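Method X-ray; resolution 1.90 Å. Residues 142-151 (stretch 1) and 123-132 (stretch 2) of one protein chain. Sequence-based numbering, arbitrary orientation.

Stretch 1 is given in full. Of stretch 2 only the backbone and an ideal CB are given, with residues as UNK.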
# COMPACT_ATOMS: atom_id res chain seq x y z
N THR A 142 31.82 -1.03 16.32
CA THR A 142 33.15 -0.87 16.92
C THR A 142 34.11 -1.96 16.45
O THR A 142 33.70 -3.10 16.26
CB THR A 142 33.06 -0.87 18.46
OG1 THR A 142 32.55 -2.13 18.89
CG2 THR A 142 32.19 0.29 19.02
N ALA A 143 35.39 -1.62 16.28
CA ALA A 143 36.39 -2.59 15.85
C ALA A 143 37.38 -2.87 16.99
O ALA A 143 37.74 -1.96 17.75
CB ALA A 143 37.13 -2.07 14.64
N SER A 144 37.83 -4.12 17.09
CA SER A 144 38.86 -4.50 18.04
C SER A 144 40.17 -3.97 17.43
O SER A 144 40.18 -3.49 16.28
CB SER A 144 38.94 -6.02 18.10
OG SER A 144 39.38 -6.54 16.85
N GLY A 145 41.28 -4.17 18.13
CA GLY A 145 42.60 -3.89 17.58
C GLY A 145 42.94 -4.93 16.52
O GLY A 145 42.24 -5.94 16.37
N TRP A 146 43.99 -4.68 15.73
CA TRP A 146 44.45 -5.58 14.67
C TRP A 146 45.39 -6.62 15.27
O TRP A 146 46.30 -6.25 16.01
CB TRP A 146 45.22 -4.80 13.62
CG TRP A 146 44.41 -3.92 12.71
CD1 TRP A 146 44.38 -2.56 12.70
CD2 TRP A 146 43.62 -4.35 11.59
NE1 TRP A 146 43.63 -2.11 11.64
CE2 TRP A 146 43.13 -3.18 10.96
CE3 TRP A 146 43.26 -5.60 11.07
CZ2 TRP A 146 42.27 -3.23 9.85
CZ3 TRP A 146 42.42 -5.65 9.96
CH2 TRP A 146 41.94 -4.48 9.37
N THR A 147 45.18 -7.92 14.95
CA THR A 147 46.09 -8.98 15.40
C THR A 147 47.05 -9.25 14.24
O THR A 147 46.59 -9.58 13.14
CB THR A 147 45.33 -10.25 15.82
OG1 THR A 147 44.65 -9.97 17.03
CG2 THR A 147 46.24 -11.48 15.99
N ASP A 148 48.36 -9.14 14.49
CA ASP A 148 49.39 -9.44 13.50
C ASP A 148 49.52 -10.98 13.49
O ASP A 148 50.01 -11.56 14.46
CB ASP A 148 50.74 -8.78 13.91
CG ASP A 148 51.91 -9.01 12.95
OD1 ASP A 148 51.76 -9.80 12.00
OD2 ASP A 148 52.99 -8.42 13.16
N ASN A 149 49.09 -11.64 12.40
CA ASN A 149 49.17 -13.11 12.31
C ASN A 149 50.53 -13.65 11.94
O ASN A 149 50.71 -14.86 11.91
CB ASN A 149 48.09 -13.69 11.40
CG ASN A 149 46.70 -13.38 11.84
OD1 ASN A 149 45.89 -12.84 11.07
ND2 ASN A 149 46.38 -13.69 13.07
N GLY A 150 51.48 -12.75 11.65
CA GLY A 150 52.85 -13.10 11.29
C GLY A 150 53.04 -13.59 9.87
O GLY A 150 54.14 -13.99 9.50
N ASP A 151 51.99 -13.52 9.03
CA ASP A 151 52.05 -14.00 7.65
C ASP A 151 51.66 -12.91 6.62
O ASP A 151 51.37 -13.22 5.45
CB ASP A 151 51.16 -15.24 7.52
CG ASP A 151 49.68 -15.02 7.82
OD1 ASP A 151 49.33 -13.91 8.32
OD2 ASP A 151 48.88 -15.94 7.57
N UNK A 123 54.06 -8.06 4.96
CA UNK A 123 54.53 -6.99 5.85
C UNK A 123 53.99 -7.24 7.27
O UNK A 123 52.77 -7.29 7.45
CB UNK A 123 54.09 -5.62 5.33
N UNK A 124 54.90 -7.48 8.24
CA UNK A 124 54.55 -7.72 9.65
C UNK A 124 55.25 -6.68 10.53
O UNK A 124 56.16 -5.98 10.05
CB UNK A 124 54.94 -9.14 10.08
N UNK A 125 54.85 -6.60 11.79
CA UNK A 125 55.47 -5.71 12.78
C UNK A 125 55.15 -4.23 12.67
O UNK A 125 55.85 -3.41 13.29
CB UNK A 125 56.99 -5.87 12.70
N UNK A 126 54.09 -3.88 11.91
CA UNK A 126 53.62 -2.50 11.76
C UNK A 126 52.84 -2.09 13.04
O UNK A 126 52.46 -2.95 13.85
CB UNK A 126 52.74 -2.36 10.51
N UNK A 127 52.54 -0.80 13.16
CA UNK A 127 51.70 -0.26 14.23
C UNK A 127 50.50 0.41 13.53
O UNK A 127 50.50 1.61 13.28
CB UNK A 127 52.47 0.72 15.12
N UNK A 128 49.49 -0.38 13.12
CA UNK A 128 48.38 0.22 12.38
C UNK A 128 47.43 1.05 13.24
O UNK A 128 47.27 0.81 14.45
CB UNK A 128 47.58 -0.88 11.68
N UNK A 129 46.73 1.99 12.59
CA UNK A 129 45.70 2.78 13.22
C UNK A 129 44.52 1.85 13.45
O UNK A 129 44.51 0.75 12.92
CB UNK A 129 45.32 4.00 12.37
N UNK A 130 43.51 2.32 14.15
CA UNK A 130 42.26 1.58 14.30
C UNK A 130 41.62 1.45 12.90
O UNK A 130 41.81 2.36 12.08
CB UNK A 130 41.32 2.28 15.28
N UNK A 131 40.88 0.36 12.59
CA UNK A 131 40.20 0.27 11.28
C UNK A 131 39.28 1.46 11.02
O UNK A 131 38.64 1.96 11.95
CB UNK A 131 39.39 -1.02 11.20
N UNK A 132 39.27 1.96 9.79
CA UNK A 132 38.43 3.09 9.42
C UNK A 132 37.07 2.56 8.89
O UNK A 132 37.03 1.83 7.89
CB UNK A 132 39.13 3.96 8.37

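At position 123 the CA-to-CB bond points away and no atom of stretch 1 lies within 5.5 Å of the ideal CB, so stretch 1 sets no preference; the residue is Val123, with chi1 t.

Position 124 points toward stretch 1. Its ideal CB is 3.7 Å from Asp148 OD2 and 4.6 Å from Gly150 CA, so it faces a carboxylate and a glycine turn with little bulk. Serine, threonine, alanine or a short branched residue would suit. The deposited residue is Thr124, chi1 p, and it is the methyl that meets the turn: CG2 lies 3.6 Å from Gly150 C, while OG1 points elsewhere.

At position 125 phi/psi of 75/16 favours glycine by itself, and the CB direction is away from stretch 1. The amide is what matters here, since N lies 2.9 Å from Asp148 OD2. The residue is Gly125, and its N donates a hydrogen bond to that oxygen at 160°. Asp148, chi1 t, also accepts from Gly150 N through OD1 (3.0 Å), so one carboxylate ties its own turn to the facing loop.

Positions 126 and 127 have nothing of stretch 1 within 5.5 Å of their ideal CB atoms; many side chains would fit. They are Leu126 and Asn127.

Position 128 points toward the indole, its ideal CB 3.8 Å from Trp146 CD1. Phi of -73° admits proline, and a compact apolar group such as proline, alanine or valine would suit. Pro128 is deposited; its CG packs 3.6 Å from Trp146 CD1, with the ring C-gamma endo.

Position 129 turns its CB away, leaving the side chain unconstrained by stretch 1, but its carbonyl lies at the edge of the indole, O 3.3 Å from Trp146 NE1. The residue is Asp129. Water 1 joins the two, accepting from Trp146 NE1 at 2.9 Å and donating to Asp129 O at 2.6 Å.

Position 130 also points away, so small or polar residues are equally possible; it is Ala130.

Position 131 points toward stretch 1, its ideal CB 3.9 Å from Trp146 CZ2 and 4.2 Å from Ala143 CB. Between an aromatic and a methyl, an apolar side chain is expected, and phi of -56° permits proline alongside valine, leucine or isoleucine. Pro131, C-gamma exo, sets CG 3.6 Å from Trp146 CE2 and 3.7 Å from Ala143 CB, so one ring atom serves both neighbours.

Position 132 points away with stretch 1 beyond 5.5 Å, leaving the choice open; Ser132 hydrogen-bonds elsewhere in the structure.

Stretch 2 (123-132) VTGLNPDAPS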
# COMPACT_ATOMS: atom_id res chain seq x y z
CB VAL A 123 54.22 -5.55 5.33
CG1 VAL A 123 54.58 -4.51 6.39
CG2 VAL A 123 54.97 -5.23 4.04
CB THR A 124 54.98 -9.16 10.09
OG1 THR A 124 56.41 -9.25 10.02
CG2 THR A 124 54.36 -10.26 9.25
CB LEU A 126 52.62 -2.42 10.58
CG LEU A 126 53.12 -2.66 9.16
CD1 LEU A 126 51.96 -2.73 8.22
CD2 LEU A 126 54.09 -1.58 8.70
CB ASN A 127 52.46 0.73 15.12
CG ASN A 127 51.59 1.28 16.22
OD1 ASN A 127 50.74 0.57 16.79
ND2 ASN A 127 51.71 2.57 16.46
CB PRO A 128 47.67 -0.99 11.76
CG PRO A 128 47.94 -2.11 12.71
CD PRO A 128 49.31 -1.84 13.29
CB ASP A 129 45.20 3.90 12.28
CG ASP A 129 46.26 4.76 11.62
OD1 ASP A 129 47.46 4.62 11.98
OD2 ASP A 129 45.89 5.63 10.80
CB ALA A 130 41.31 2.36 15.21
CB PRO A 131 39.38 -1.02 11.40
CG PRO A 131 40.12 -1.85 12.43
CD PRO A 131 40.58 -0.82 13.43
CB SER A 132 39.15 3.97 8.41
OG SER A 132 38.27 4.91 7.80
O HOH W 1 43.73 0.51 10.41
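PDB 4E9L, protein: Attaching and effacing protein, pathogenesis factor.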